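Local coordinates for protein nucleoporin nup120 (Schizosaccharomyces pombe, PDB 4GQ2) that serves as a structural component of the nuclear pore complex, in which nucleoporins can also act as docking partners for transiently associated nuclear transport factors, at residues A[166-170]-A[171-175]; A[616-619]-A[620-624]. All coordinates share one frame; numbering follows the deposited sequence.

Interaction 1 of 2, residues A[166-170]-A[171-175]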
ATOM      1  N   ILE A 166      27.061 -45.622  -7.127  1.00 65.46           N
ATOM      2  CA  ILE A 166      26.775 -46.993  -7.543  1.00 57.53           C
ATOM      3  C   ILE A 166      25.646 -47.609  -6.719  1.00 49.69           C
ATOM      4  O   ILE A 166      24.761 -48.261  -7.273  1.00 54.10           O
ATOM      5  CB  ILE A 166      28.062 -47.851  -7.551  1.00 55.23           C
ATOM      6  CG1 ILE A 166      28.946 -47.427  -8.734  1.00 48.03           C
ATOM      7  CG2 ILE A 166      27.738 -49.339  -7.634  1.00 51.66           C
ATOM      8  CD1 ILE A 166      30.414 -47.750  -8.570  1.00 49.73           C
ATOM      9  N   SER A 167      25.647 -47.350  -5.412  1.00 47.96           N
ATOM     10  CA  SER A 167      24.592 -47.843  -4.522  1.00 52.68           C
ATOM     11  C   SER A 167      23.172 -47.392  -4.907  1.00 58.46           C
ATOM     12  O   SER A 167      22.188 -48.022  -4.509  1.00 58.92           O
ATOM     13  CB  SER A 167      24.898 -47.477  -3.069  1.00 56.51           C
ATOM     14  OG  SER A 167      24.970 -46.074  -2.894  1.00 61.92           O
ATOM     15  N   PHE A 168      23.070 -46.321  -5.693  1.00 58.85           N
ATOM     16  CA  PHE A 168      21.772 -45.796  -6.137  1.00 56.69           C
ATOM     17  C   PHE A 168      21.164 -46.627  -7.266  1.00 53.38           C
ATOM     18  O   PHE A 168      19.988 -46.471  -7.595  1.00 54.74           O
ATOM     19  CB  PHE A 168      21.900 -44.329  -6.586  1.00 54.69           C
ATOM     20  CG  PHE A 168      22.136 -43.350  -5.458  1.00 54.13           C
ATOM     21  CD1 PHE A 168      22.616 -43.768  -4.212  1.00 50.23           C
ATOM     22  CD2 PHE A 168      21.908 -41.995  -5.654  1.00 51.75           C
ATOM     23  CE1 PHE A 168      22.841 -42.856  -3.191  1.00 51.26           C
ATOM     24  CE2 PHE A 168      22.130 -41.077  -4.632  1.00 50.32           C
ATOM     25  CZ  PHE A 168      22.599 -41.506  -3.401  1.00 54.30           C
ATOM     26  N   LEU A 169      21.963 -47.501  -7.869  1.00 57.34           N
ATOM     27  CA  LEU A 169      21.484 -48.299  -8.998  1.00 56.82           C
ATOM     28  C   LEU A 169      20.433 -49.326  -8.582  1.00 51.82           C
ATOM     29  O   LEU A 169      19.439 -49.521  -9.283  1.00 56.09           O
ATOM     30  CB  LEU A 169      22.648 -48.966  -9.741  1.00 60.06           C
ATOM     31  CG  LEU A 169      23.523 -48.041 -10.605  1.00 70.66           C
ATOM     32  CD1 LEU A 169      24.803 -48.741 -11.040  1.00 72.23           C
ATOM     33  CD2 LEU A 169      22.768 -47.499 -11.816  1.00 51.52           C
ATOM     34  N   ASN A 170      20.637 -49.939  -7.419  1.00 49.25           N
ATOM     35  CA  ASN A 170      19.796 -51.038  -6.954  1.00 53.10           C
ATOM     36  C   ASN A 170      18.921 -50.665  -5.772  1.00 56.10           C
ATOM     37  O   ASN A 170      17.909 -51.321  -5.503  1.00 51.92           O
ATOM     38  CB  ASN A 170      20.675 -52.219  -6.542  1.00 65.02           C
ATOM     39  CG  ASN A 170      21.383 -52.860  -7.714  1.00 68.36           C
ATOM     40  OD1 ASN A 170      22.442 -52.401  -8.135  1.00 62.83           O
ATOM     41  ND2 ASN A 170      20.790 -53.923  -8.260  1.00 64.94           N
ATOM     42  N   GLN A 171      19.338 -49.627  -5.053  1.00 51.63           N
ATOM     43  CA  GLN A 171      18.686 -49.219  -3.821  1.00 60.23           C
ATOM     44  C   GLN A 171      18.102 -47.812  -3.983  1.00 66.48           C
ATOM     45  O   GLN A 171      18.672 -46.975  -4.686  1.00 63.07           O
ATOM     46  CB  GLN A 171      19.690 -49.284  -2.662  1.00 65.93           C
ATOM     47  CG  GLN A 171      20.256 -50.682  -2.396  1.00 70.71           C
ATOM     48  CD  GLN A 171      21.469 -50.682  -1.469  1.00 75.66           C
ATOM     49  OE1 GLN A 171      22.493 -50.063  -1.764  1.00 72.50           O
ATOM     50  NE2 GLN A 171      21.363 -51.397  -0.351  1.00 82.21           N
ATOM     51  N   LYS A 172      16.959 -47.560  -3.349  1.00 68.84           N
ATOM     52  CA  LYS A 172      16.283 -46.264  -3.473  1.00 67.16           C
ATOM     53  C   LYS A 172      16.646 -45.311  -2.329  1.00 58.13           C
ATOM     54  O   LYS A 172      16.306 -45.583  -1.175  1.00 58.19           O
ATOM     55  CB  LYS A 172      14.761 -46.446  -3.560  1.00 67.17           C
ATOM     56  CG  LYS A 172      14.018 -45.205  -4.025  1.00 68.49           C
ATOM     57  CD  LYS A 172      12.534 -45.474  -4.209  1.00 78.15           C
ATOM     58  CE  LYS A 172      11.815 -44.232  -4.707  1.00 69.31           C
ATOM     59  NZ  LYS A 172      10.404 -44.538  -5.057  1.00 88.96           N
ATOM     60  N   PRO A 173      17.334 -44.190  -2.649  1.00 51.44           N
ATOM     61  CA  PRO A 173      17.735 -43.214  -1.633  1.00 50.15           C
ATOM     62  C   PRO A 173      16.504 -42.594  -0.987  1.00 55.87           C
ATOM     63  O   PRO A 173      15.525 -42.298  -1.678  1.00 47.43           O
ATOM     64  CB  PRO A 173      18.517 -42.163  -2.436  1.00 49.87           C
ATOM     65  CG  PRO A 173      18.908 -42.848  -3.704  1.00 45.17           C
ATOM     66  CD  PRO A 173      17.748 -43.759  -3.996  1.00 44.53           C
ATOM     67  N   ASP A 174      16.553 -42.423   0.330  1.00 56.12           N
ATOM     68  CA  ASP A 174      15.377 -42.045   1.094  1.00 55.21           C
ATOM     69  C   ASP A 174      15.611 -40.823   1.992  1.00 51.66           C
ATOM     70  O   ASP A 174      14.872 -39.845   1.921  1.00 51.29           O
ATOM     71  CB  ASP A 174      14.896 -43.239   1.922  1.00 63.60           C
ATOM     72  CG  ASP A 174      13.485 -43.059   2.441  1.00 69.87           C
ATOM     73  OD1 ASP A 174      12.572 -42.765   1.632  1.00 76.82           O
ATOM     74  OD2 ASP A 174      13.290 -43.228   3.660  1.00 62.25           O
ATOM     75  N   LEU A 175      16.634 -40.886   2.835  1.00 46.91           N
ATOM     76  CA  LEU A 175      16.954 -39.771   3.716  1.00 50.19           C
ATOM     77  C   LEU A 175      18.422 -39.390   3.583  1.00 50.85           C
ATOM     78  O   LEU A 175      19.261 -40.239   3.270  1.00 52.63           O
ATOM     79  CB  LEU A 175      16.611 -40.102   5.172  1.00 47.75           C
ATOM     80  CG  LEU A 175      15.142 -40.371   5.536  1.00 52.32           C
ATOM     81  CD1 LEU A 175      15.038 -41.036   6.901  1.00 45.96           C
ATOM     82  CD2 LEU A 175      14.310 -39.095   5.501  1.00 50.24           C
TER
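The pyrrolidine ring of Pro173 lays its CG over one face of the Phe168 ring, 3.6 Å from the centroid and only 7° off the ring normal. That is a CH-pi contact almost exactly over the ring centre, and the evenness of the distances bears this out: Phe168 CD2 lies 3.7 Å from Pro173 CG, and Phe168 CE1, the most distant of the six ring carbons, 4.0 Å. Phe168 CG stands anti to its own carbonyl carbon (chi1 -71°), which swings the phenyl ring off the turn until its face meets the proline. The chain turns through residues 167-171, where Gln171 N donates to Ser167 O at 3.3 Å, but with an N-H...O angle of 140° the bond is weak. The Gln171 side chain, extended beyond CG, runs alongside the start of the turn, with OE1 3.8 Å from Ser167 CB. Gln171 OE1 also comes to 3.4 Å from Ser167 O, but both are acceptors, so this approach gives no bond. The polar end of Ser167 is engaged by Glu207 instead, while Phe168 O accepts from Arg136 NH1. On the sheet side, Ile196 touches Phe168 and Val186 touches Pro173, setting the pair against the four-stranded antiparallel sheet of 173-210 within the beta-propeller domain. An alanine in place of Phe168 would remove the whole ring face and is likely to leave a gap under Pro173, with nothing apolar from 166-170 to meet its CG. The contact between the two segments is thus mainly apolar, two buried rings in CH-pi contact beside one weak backbone bond, and is likely to contribute to the packing of the loop against the strand.

Interaction 2 of 2, residues A[616-619]-A[620-624]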
ATOM      1  N   LEU A 616     -17.580  17.175  18.313  1.00 51.50           N
ATOM      2  CA  LEU A 616     -18.063  15.927  18.904  1.00 56.57           C
ATOM      3  C   LEU A 616     -19.567  15.747  18.710  1.00 58.29           C
ATOM      4  O   LEU A 616     -20.035  14.634  18.463  1.00 61.19           O
ATOM      5  CB  LEU A 616     -17.721  15.852  20.394  1.00 45.26           C
ATOM      6  CG  LEU A 616     -16.303  15.438  20.788  1.00 48.89           C
ATOM      7  CD1 LEU A 616     -16.050  15.740  22.257  1.00 54.08           C
ATOM      8  CD2 LEU A 616     -16.050  13.964  20.508  1.00 53.51           C
ATOM      9  N   TRP A 617     -20.308  16.850  18.811  1.00 55.32           N
ATOM     10  CA  TRP A 617     -21.763  16.833  18.708  1.00 49.81           C
ATOM     11  C   TRP A 617     -22.200  16.614  17.299  1.00 49.96           C
ATOM     12  O   TRP A 617     -23.123  15.825  17.037  1.00 45.94           O
ATOM     13  CB  TRP A 617     -22.356  18.129  19.252  1.00 60.41           C
ATOM     14  CG  TRP A 617     -23.857  18.098  19.386  1.00 70.04           C
ATOM     15  CD1 TRP A 617     -24.608  17.529  20.417  1.00 83.61           C
ATOM     16  CD2 TRP A 617     -24.849  18.663  18.463  1.00 82.39           C
ATOM     17  NE1 TRP A 617     -25.953  17.697  20.197  1.00 94.18           N
ATOM     18  CE2 TRP A 617     -26.169  18.368  19.045  1.00103.13           C
ATOM     19  CE3 TRP A 617     -24.783  19.355  17.258  1.00 82.75           C
ATOM     20  CZ2 TRP A 617     -27.350  18.760  18.429  1.00118.56           C
ATOM     21  CZ3 TRP A 617     -25.984  19.743  16.646  1.00107.33           C
ATOM     22  CH2 TRP A 617     -27.234  19.454  17.220  1.00123.63           C
ATOM     23  N   VAL A 618     -21.549  17.308  16.367  1.00 45.60           N
ATOM     24  CA  VAL A 618     -21.848  17.104  14.952  1.00 48.77           C
ATOM     25  C   VAL A 618     -21.520  15.653  14.599  1.00 47.19           C
ATOM     26  O   VAL A 618     -22.327  14.970  13.969  1.00 44.33           O
ATOM     27  CB  VAL A 618     -21.110  18.114  14.037  1.00 53.89           C
ATOM     28  CG1 VAL A 618     -21.144  17.670  12.584  1.00 55.78           C
ATOM     29  CG2 VAL A 618     -21.729  19.500  14.167  1.00 46.21           C
ATOM     30  N   PHE A 619     -20.359  15.184  15.065  1.00 45.88           N
ATOM     31  CA  PHE A 619     -19.891  13.831  14.789  1.00 42.27           C
ATOM     32  C   PHE A 619     -20.887  12.788  15.268  1.00 41.86           C
ATOM     33  O   PHE A 619     -21.232  11.867  14.530  1.00 40.82           O
ATOM     34  CB  PHE A 619     -18.523  13.580  15.435  1.00 49.10           C
ATOM     35  CG  PHE A 619     -17.957  12.218  15.137  1.00 52.51           C
ATOM     36  CD1 PHE A 619     -18.348  11.102  15.879  1.00 50.57           C
ATOM     37  CD2 PHE A 619     -17.050  12.046  14.105  1.00 43.52           C
ATOM     38  CE1 PHE A 619     -17.841   9.843  15.596  1.00 48.56           C
ATOM     39  CE2 PHE A 619     -16.538  10.793  13.815  1.00 47.50           C
ATOM     40  CZ  PHE A 619     -16.929   9.690  14.565  1.00 49.47           C
ATOM     41  N   TYR A 620     -21.333  12.936  16.514  1.00 43.83           N
ATOM     42  CA  TYR A 620     -22.332  12.044  17.088  1.00 44.02           C
ATOM     43  C   TYR A 620     -23.615  12.079  16.259  1.00 42.41           C
ATOM     44  O   TYR A 620     -24.189  11.034  15.950  1.00 37.36           O
ATOM     45  CB  TYR A 620     -22.610  12.430  18.546  1.00 45.44           C
ATOM     46  CG  TYR A 620     -23.753  11.680  19.190  1.00 49.73           C
ATOM     47  CD1 TYR A 620     -23.571  10.397  19.705  1.00 53.03           C
ATOM     48  CD2 TYR A 620     -25.020  12.256  19.288  1.00 52.64           C
ATOM     49  CE1 TYR A 620     -24.623   9.704  20.293  1.00 48.33           C
ATOM     50  CE2 TYR A 620     -26.075  11.577  19.881  1.00 48.96           C
ATOM     51  CZ  TYR A 620     -25.871  10.303  20.382  1.00 52.81           C
ATOM     52  OH  TYR A 620     -26.917   9.625  20.968  1.00 65.91           O
ATOM     53  N   ASP A 621     -24.041  13.289  15.898  1.00 48.93           N
ATOM     54  CA  ASP A 621     -25.284  13.500  15.161  1.00 51.67           C
ATOM     55  C   ASP A 621     -25.282  12.841  13.785  1.00 48.44           C
ATOM     56  O   ASP A 621     -26.274  12.235  13.391  1.00 41.40           O
ATOM     57  CB  ASP A 621     -25.584  14.992  15.012  1.00 64.69           C
ATOM     58  CG  ASP A 621     -27.044  15.260  14.689  1.00 70.31           C
ATOM     59  OD1 ASP A 621     -27.863  15.282  15.633  1.00 78.32           O
ATOM     60  OD2 ASP A 621     -27.370  15.450  13.497  1.00 65.27           O
ATOM     61  N   LYS A 622     -24.176  12.951  13.056  1.00 47.47           N
ATOM     62  CA  LYS A 622     -24.149  12.412  11.700  1.00 55.36           C
ATOM     63  C   LYS A 622     -23.780  10.929  11.628  1.00 49.46           C
ATOM     64  O   LYS A 622     -24.327  10.200  10.798  1.00 48.63           O
ATOM     65  CB  LYS A 622     -23.276  13.263  10.761  1.00 68.71           C
ATOM     66  CG  LYS A 622     -21.866  13.541  11.256  1.00 81.91           C
ATOM     67  CD  LYS A 622     -21.131  14.520  10.350  1.00103.75           C
ATOM     68  CE  LYS A 622     -19.688  14.713  10.802  1.00103.86           C
ATOM     69  NZ  LYS A 622     -18.994  15.816  10.079  1.00 85.47           N
ATOM     70  N   HIS A 623     -22.889  10.480  12.512  1.00 50.67           N
ATOM     71  CA  HIS A 623     -22.302   9.131  12.392  1.00 57.13           C
ATOM     72  C   HIS A 623     -22.685   8.114  13.421  1.00 58.14           C
ATOM     73  O   HIS A 623     -22.713   6.917  13.128  1.00 51.95           O
ATOM     74  CB  HIS A 623     -20.785   9.220  12.306  1.00 44.29           C
ATOM     75  CG  HIS A 623     -20.301   9.957  11.085  1.00 46.32           C
ATOM     76  ND1 HIS A 623     -20.493   9.492   9.831  1.00 40.13           N
ATOM     77  CD2 HIS A 623     -19.632  11.167  10.957  1.00 40.13           C
ATOM     78  CE1 HIS A 623     -19.967  10.357   8.950  1.00 44.87           C
ATOM     79  NE2 HIS A 623     -19.444  11.386   9.638  1.00 47.73           N
ATOM     80  N   ILE A 624     -22.986   8.559  14.634  1.00 47.35           N
ATOM     81  CA  ILE A 624     -23.319   7.620  15.690  1.00 51.52           C
ATOM     82  C   ILE A 624     -24.828   7.472  15.861  1.00 57.10           C
ATOM     83  O   ILE A 624     -25.369   6.375  15.702  1.00 58.14           O
ATOM     84  CB  ILE A 624     -22.626   7.995  17.014  1.00 48.89           C
ATOM     85  CG1 ILE A 624     -21.114   7.896  16.841  1.00 50.84           C
ATOM     86  CG2 ILE A 624     -23.101   7.096  18.147  1.00 42.93           C
ATOM     87  CD1 ILE A 624     -20.334   8.538  17.961  1.00 70.56           C
TER
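Four successive i to i+4 backbone bonds, in which the amides of 620-623 donate to the carbonyls of 616-619, run from Tyr620 N to Leu616 O at 2.9 Å through His623 N to Phe619 O at 3.0 Å, with N-H...O angles of 153° to 161°, as expected of a regular alpha-helix, with a wider pi-type turn over 620-624. The side chains add intrahelical i to i+4 and i to i+5 packing within the Nup120 helical domain. On the buried side, Phe619 carries most of the side-chain contact. With CG anti to the backbone N, its ring meets two residues of the next turn in different ways. Ile624 CD1 comes in at the ring edge, in its plane, 3.7 Å from Phe619 CE1. His623 CD2 lies over one face but displaced toward the rim, 4.2 Å from Phe619 CD2; the two ring planes are inclined at 52°, so the pair is oblique. The imidazole is held at its outer end by Ser599 OG, which hydrogen-bonds to His623 NE2. Farther round the helix, the extended aliphatic chain of Lys622 crosses Val618, bringing CE to 3.7 Å from Val618 CG1, and Lys622 CG rests 3.1 Å from Val618 O. Helix 612-624 thus presents Phe619 to two neighbours at once: Ile596 and Leu600 of helix 590-605, and Phe698 and Ser701 of helix 672-703, the last also touching Tyr620 and Ile624.

In the fold
Following the chain from the N terminus, interaction 1 comes first: after strand 160-163 closes one four-stranded antiparallel sheet, residues 166-172 bend and lead into strand 173-178, which opens the next. It therefore joins two consecutive sheets of the beta-propeller region. Interaction 2 begins more than 400 residues later, within helix 612-624 of the helical region, and ties one helical turn to the next between helices 590-605 and 672-703. Each contact is local and continuous in sequence, so the two stand in series and neither nest nor cross. The centres of interaction 1 and interaction 2 are about 75 Å apart, on opposite sides of the chain's centre. Between interaction 1 and interaction 2 the nearest atoms remain about 59 Å apart.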